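Local coordinates for protein glycosyl hydrolase family 26 (Bacteroides ovatus, PDB 4ZXO) that hydrolyses beta-mannan chains such as those of galactomannan, as a family 26 glycoside hydrolase built on a TIM-barrel fold, at residues S101-N106 and D112-T117; I254-G259 and K264-T269. All coordinates share one frame; numbering follows the deposited sequence.

Interaction 1 (S101-N106 and D112-T117)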
loop_
_atom_site.group_PDB
_atom_site.type_symbol
_atom_site.label_atom_id
_atom_site.label_comp_id
_atom_site.label_asym_id
_atom_site.label_seq_id
_atom_site.Cartn_x
_atom_site.Cartn_y
_atom_site.Cartn_z
ATOM N N SER A 101 1.917 4.162 -2.636
ATOM C CA SER A 101 1.945 3.502 -3.925
ATOM C C SER A 101 2.435 4.488 -4.990
ATOM O O SER A 101 2.669 5.664 -4.691
ATOM C CB SER A 101 0.559 2.949 -4.279
ATOM O OG SER A 101 -0.427 3.924 -4.020
ATOM N N TRP A 102 2.611 4.016 -6.218
ATOM C CA TRP A 102 3.203 4.866 -7.258
ATOM C C TRP A 102 2.580 4.538 -8.593
ATOM O O TRP A 102 3.110 3.680 -9.351
ATOM C CB TRP A 102 4.748 4.633 -7.329
ATOM C CG TRP A 102 5.479 5.652 -8.161
ATOM C CD1 TRP A 102 5.051 6.914 -8.517
ATOM C CD2 TRP A 102 6.784 5.496 -8.713
ATOM N NE1 TRP A 102 6.022 7.533 -9.287
ATOM C CE2 TRP A 102 7.086 6.685 -9.425
ATOM C CE3 TRP A 102 7.706 4.450 -8.710
ATOM C CZ2 TRP A 102 8.290 6.876 -10.115
ATOM C CZ3 TRP A 102 8.931 4.638 -9.384
ATOM C CH2 TRP A 102 9.221 5.866 -10.079
ATOM N N HIS A 103 1.473 5.214 -8.902
ATOM C CA HIS A 103 0.898 5.044 -10.235
ATOM C C HIS A 103 1.679 5.946 -11.230
ATOM O O HIS A 103 1.222 7.050 -11.648
ATOM C CB HIS A 103 -0.603 5.383 -10.229
ATOM C CG HIS A 103 -1.453 4.322 -9.618
ATOM N ND1 HIS A 103 -1.584 4.151 -8.251
ATOM C CD2 HIS A 103 -2.290 3.427 -10.191
ATOM C CE1 HIS A 103 -2.460 3.179 -8.018
ATOM N NE2 HIS A 103 -2.891 2.716 -9.180
ATOM N N VAL A 104 2.865 5.460 -11.581
ATOM C CA VAL A 104 3.827 6.228 -12.368
ATOM C C VAL A 104 3.415 6.287 -13.837
ATOM O O VAL A 104 2.847 5.323 -14.405
ATOM C CB VAL A 104 5.232 5.586 -12.203
ATOM C CG1 VAL A 104 5.226 4.064 -12.522
ATOM C CG2 VAL A 104 6.366 6.297 -12.940
ATOM N N ARG A 105 3.697 7.444 -14.435
ATOM C CA ARG A 105 3.427 7.659 -15.841
ATOM C C ARG A 105 4.204 6.662 -16.718
ATOM O O ARG A 105 5.189 6.015 -16.288
ATOM C CB ARG A 105 3.832 9.098 -16.233
ATOM C CG ARG A 105 3.138 10.211 -15.478
ATOM C CD ARG A 105 1.657 10.376 -15.773
ATOM N NE ARG A 105 1.429 10.778 -17.179
ATOM C CZ ARG A 105 0.242 11.081 -17.678
ATOM N NH1 ARG A 105 -0.814 11.098 -16.908
ATOM N NH2 ARG A 105 0.119 11.409 -18.963
ATOM N N ASN A 106 3.764 6.580 -17.967
ATOM C CA ASN A 106 4.389 5.707 -18.955
ATOM C C ASN A 106 5.575 6.461 -19.559
ATOM O O ASN A 106 5.354 7.468 -20.266
ATOM C CB ASN A 106 3.346 5.357 -20.011
ATOM C CG ASN A 106 3.834 4.365 -21.037
ATOM O OD1 ASN A 106 4.943 4.459 -21.517
ATOM N ND2 ASN A 106 3.001 3.401 -21.369
ATOM N N ASP A 112 -0.523 7.530 -19.051
ATOM C CA ASP A 112 -0.562 7.250 -17.623
ATOM C C ASP A 112 -0.245 5.748 -17.311
ATOM O O ASP A 112 0.197 4.999 -18.194
ATOM C CB ASP A 112 -1.913 7.671 -17.039
ATOM C CG ASP A 112 -3.092 6.947 -17.650
ATOM O OD1 ASP A 112 -2.922 5.846 -18.162
ATOM O OD2 ASP A 112 -4.210 7.508 -17.566
ATOM N N SER A 113 -0.397 5.340 -16.048
ATOM C CA SER A 113 -0.026 3.962 -15.679
ATOM C C SER A 113 -0.802 2.915 -16.463
ATOM O O SER A 113 -0.324 1.797 -16.659
ATOM C CB SER A 113 -0.297 3.682 -14.211
ATOM O OG SER A 113 0.415 4.575 -13.384
ATOM N N TRP A 114 -2.047 3.274 -16.818
ATOM C CA TRP A 114 -2.963 2.398 -17.478
ATOM C C TRP A 114 -2.792 2.364 -18.995
ATOM O O TRP A 114 -3.567 1.700 -19.698
ATOM C CB TRP A 114 -4.401 2.864 -17.177
ATOM C CG TRP A 114 -4.745 2.814 -15.715
ATOM C CD1 TRP A 114 -5.379 1.792 -15.063
ATOM C CD2 TRP A 114 -4.501 3.839 -14.733
ATOM N NE1 TRP A 114 -5.536 2.116 -13.746
ATOM C CE2 TRP A 114 -5.014 3.355 -13.507
ATOM C CE3 TRP A 114 -3.866 5.096 -14.758
ATOM C CZ2 TRP A 114 -4.938 4.083 -12.303
ATOM C CZ3 TRP A 114 -3.793 5.838 -13.564
ATOM C CH2 TRP A 114 -4.321 5.326 -12.349
ATOM N N ASP A 115 -1.845 3.132 -19.517
ATOM C CA ASP A 115 -1.573 3.072 -20.976
ATOM C C ASP A 115 -0.768 1.813 -21.302
ATOM O O ASP A 115 0.434 1.765 -21.082
ATOM C CB ASP A 115 -0.843 4.350 -21.403
ATOM C CG ASP A 115 -0.493 4.358 -22.882
ATOM O OD1 ASP A 115 -0.794 3.332 -23.561
ATOM O OD2 ASP A 115 0.079 5.370 -23.382
ATOM N N VAL A 116 -1.470 0.812 -21.832
ATOM C CA VAL A 116 -0.895 -0.476 -22.185
ATOM C C VAL A 116 -0.901 -0.683 -23.684
ATOM O O VAL A 116 -0.895 -1.829 -24.173
ATOM C CB VAL A 116 -1.635 -1.637 -21.412
ATOM C CG1 VAL A 116 -1.316 -1.479 -19.855
ATOM C CG2 VAL A 116 -3.140 -1.690 -21.710
ATOM N N THR A 117 -0.922 0.435 -24.422
ATOM C CA THR A 117 -0.913 0.376 -25.888
ATOM C C THR A 117 0.377 -0.230 -26.415
ATOM O O THR A 117 0.372 -0.862 -27.482
ATOM C CB THR A 117 -1.082 1.770 -26.549
ATOM O OG1 THR A 117 -0.064 2.627 -26.064
ATOM C CG2 THR A 117 -2.430 2.409 -26.189
HETATM O O HOH W 1 -0.258 7.522 -14.102
#

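Interaction 2 (I254-G259 and K264-T269)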
loop_
_atom_site.group_PDB
_atom_site.type_symbol
_atom_site.label_atom_id
_atom_site.label_comp_id
_atom_site.label_asym_id
_atom_site.label_seq_id
_atom_site.Cartn_x
_atom_site.Cartn_y
_atom_site.Cartn_z
ATOM N N ILE A 254 -2.034 -18.307 0.265
ATOM C CA ILE A 254 -0.769 -18.184 -0.469
ATOM C C ILE A 254 0.207 -17.258 0.253
ATOM O O ILE A 254 1.366 -17.626 0.459
ATOM C CB ILE A 254 -1.021 -17.682 -1.890
ATOM C CG1 ILE A 254 -1.594 -18.820 -2.732
ATOM C CG2 ILE A 254 0.284 -17.111 -2.544
ATOM C CD1 ILE A 254 -2.200 -18.343 -4.045
ATOM N N LEU A 255 -0.268 -16.096 0.697
ATOM C CA LEU A 255 0.577 -15.156 1.430
ATOM C C LEU A 255 1.124 -15.762 2.705
ATOM O O LEU A 255 2.324 -15.625 2.992
ATOM C CB LEU A 255 -0.171 -13.867 1.833
ATOM C CG LEU A 255 -0.494 -12.874 0.751
ATOM C CD1 LEU A 255 -0.965 -11.588 1.353
ATOM C CD2 LEU A 255 0.686 -12.622 -0.145
ATOM N N THR A 256 0.262 -16.424 3.471
ATOM C CA THR A 256 0.701 -17.019 4.730
ATOM C C THR A 256 1.790 -18.080 4.462
ATOM O O THR A 256 2.843 -18.096 5.142
ATOM C CB THR A 256 -0.508 -17.607 5.483
ATOM O OG1 THR A 256 -1.484 -16.554 5.678
ATOM C CG2 THR A 256 -0.135 -18.161 6.837
ATOM N N GLU A 257 1.575 -18.932 3.449
ATOM C CA GLU A 257 2.534 -20.007 3.091
ATOM C C GLU A 257 3.851 -19.359 2.642
ATOM O O GLU A 257 4.957 -19.768 3.056
ATOM C CB GLU A 257 1.891 -20.924 1.977
ATOM C CG GLU A 257 2.673 -22.214 1.467
ATOM C CD GLU A 257 1.880 -23.038 0.362
ATOM O OE1 GLU A 257 0.656 -23.269 0.595
ATOM O OE2 GLU A 257 2.447 -23.445 -0.742
ATOM N N ALA A 258 3.758 -18.346 1.792
ATOM C CA ALA A 258 4.969 -17.698 1.262
ATOM C C ALA A 258 5.721 -16.911 2.351
ATOM O O ALA A 258 6.961 -16.868 2.398
ATOM C CB ALA A 258 4.595 -16.752 0.111
ATOM N N GLY A 259 4.965 -16.263 3.216
ATOM C CA GLY A 259 5.546 -15.475 4.292
ATOM C C GLY A 259 6.275 -16.359 5.286
ATOM O O GLY A 259 7.338 -15.972 5.776
ATOM N N LYS A 264 8.683 -13.303 5.800
ATOM C CA LYS A 264 8.202 -11.955 5.526
ATOM C C LYS A 264 6.857 -11.816 6.166
ATOM O O LYS A 264 6.066 -12.767 6.102
ATOM C CB LYS A 264 8.032 -11.681 4.012
ATOM C CG LYS A 264 9.321 -11.948 3.213
ATOM C CD LYS A 264 10.446 -10.984 3.586
ATOM C CE LYS A 264 11.655 -11.168 2.645
ATOM N NZ LYS A 264 12.825 -10.384 3.203
ATOM N N PRO A 265 6.551 -10.629 6.713
ATOM C CA PRO A 265 5.181 -10.309 7.134
ATOM C C PRO A 265 4.317 -10.171 5.887
ATOM O O PRO A 265 4.835 -9.902 4.807
ATOM C CB PRO A 265 5.347 -8.968 7.850
ATOM C CG PRO A 265 6.503 -8.348 7.221
ATOM C CD PRO A 265 7.447 -9.467 6.845
ATOM N N ILE A 266 3.010 -10.273 6.093
ATOM C CA ILE A 266 2.055 -10.261 4.996
ATOM C C ILE A 266 0.985 -9.193 5.228
ATOM O O ILE A 266 0.752 -8.738 6.365
ATOM C CB ILE A 266 1.399 -11.649 4.830
ATOM C CG1 ILE A 266 0.520 -11.984 6.041
ATOM C CG2 ILE A 266 2.509 -12.708 4.555
ATOM C CD1 ILE A 266 -0.245 -13.299 5.867
ATOM N N ALA A 267 0.342 -8.786 4.152
ATOM C CA ALA A 267 -0.675 -7.770 4.261
ATOM C C ALA A 267 -1.668 -7.836 3.105
ATOM O O ALA A 267 -1.313 -8.220 2.001
ATOM C CB ALA A 267 -0.030 -6.346 4.291
ATOM N N LEU A 268 -2.898 -7.427 3.382
ATOM C CA LEU A 268 -3.880 -7.241 2.328
ATOM C C LEU A 268 -3.797 -5.763 1.943
ATOM O O LEU A 268 -4.324 -4.896 2.631
ATOM C CB LEU A 268 -5.260 -7.674 2.820
ATOM C CG LEU A 268 -6.446 -7.511 1.859
ATOM C CD1 LEU A 268 -6.237 -8.127 0.449
ATOM C CD2 LEU A 268 -7.680 -8.107 2.499
ATOM N N THR A 269 -2.969 -5.483 0.935
ATOM C CA THR A 269 -2.503 -4.129 0.685
ATOM C C THR A 269 -3.546 -3.264 -0.044
ATOM O O THR A 269 -3.461 -2.033 0.016
ATOM C CB THR A 269 -1.145 -4.141 -0.092
ATOM O OG1 THR A 269 -1.206 -5.083 -1.173
ATOM C CG2 THR A 269 -0.045 -4.586 0.898
#

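Interaction 1 (S101-N106 and D112-T117)
His103 and Trp114 meet ring to ring, but only at their margins: the planes are 20° apart, yet the imidazole and the six-membered ring of the indole have centroids 5.1 Å apart, so the two are slid past each other and barely overlap. The closest approach joins His103 CD2 to Trp114 CZ2, at 3.5 Å. The imidazole is held from its other end by a hydrogen bond from ND1 to Asp64. Further along, the Arg105 chain, bent at chi2 and chi3, turns the guanidinium back over Asp112, whose backbone N lies 3.9 Å above the centre of the guanidinium plane; on the same face Arg105 NH1 is 3.6 Å from Asp112 CB. No salt bridge results, since the carboxylate stands off, and Arg105 NH2 bonds to the carbonyl of Gly110. Asn106 has CG anti to the backbone N (chi1 -175°), directing ND2 to the carbonyl O of Asp115, a weak bond of 3.1 Å with an N-H...O angle of 131°; its OD1 accepts from the backbone of Lys108 and Thr109. A water bridges the segments, donating to His103 O at 2.9 Å and accepting from Ser113 N. The second segment is itself shaped by a type I turn from Asp112 to Asp115, followed by an Asx turn at Asp115. Together these contacts fold back the long beta-alpha loop that follows strand 97-101 of the TIM barrel.

Interaction 2 (I254-G259 and K264-T269)
Ile266 has CG1 set between its backbone N and carbonyl carbon (chi1 67°), which puts CG2 anti to the carbonyl carbon and lays both branches against helix 254-259. Leu255 CG is likewise anti to its own carbonyl carbon (chi1 -73°), and its CD1 reaches past Ile266 to lie 3.4 Å from Ala267 O. Between these side chains, Leu255 CB packs on Ile266 CG2 at 4.0 Å, while the same methyl approaches the carbonyl, 3.3 Å from Leu255 O. The other branch reaches across to the Thr256 side, bringing Ile266 CD1 to 3.5 Å from Thr256 OG1, a hydroxyl hydrogen-bonded to Leu252 O. An alanine at Ile266 would remove both branches and would probably leave a gap between strand and helix beside Leu255 and Thr256. One turn on, Gly259 lets the backbones close in: a beta carbon there would clash with Lys264 O and Ile266 CG2. Lys264 N donates to Gly259 O at 3.0 Å, joining the two backbones just beyond the packed side chains. The helix and strand axes come within 8.7 Å and run at 148°, close to antiparallel, as expected where helix 241-262 returns to strand 266-271 in the beta-alpha-beta unit of a TIM barrel.

Read from the N terminus, the two contacts come in series, with neither nesting in nor crossing the other. Interaction 1 comes first and closes a loop of five intervening residues, none helical or stranded, within the long connection from strand 97-101 to helix 121-125. Well over a hundred residues later, interaction 2 spans four residues, three of them the last of helix 241-262, and joins that helix to strand 266-271. The first therefore shapes a loop leaving the barrel, whereas the second ties a helix of the outer layer to its sheet. Their centres lie 26 Å apart and their nearest atoms about 8 Å, so the contacts do not touch; the parallel barrel sheet contains both strands.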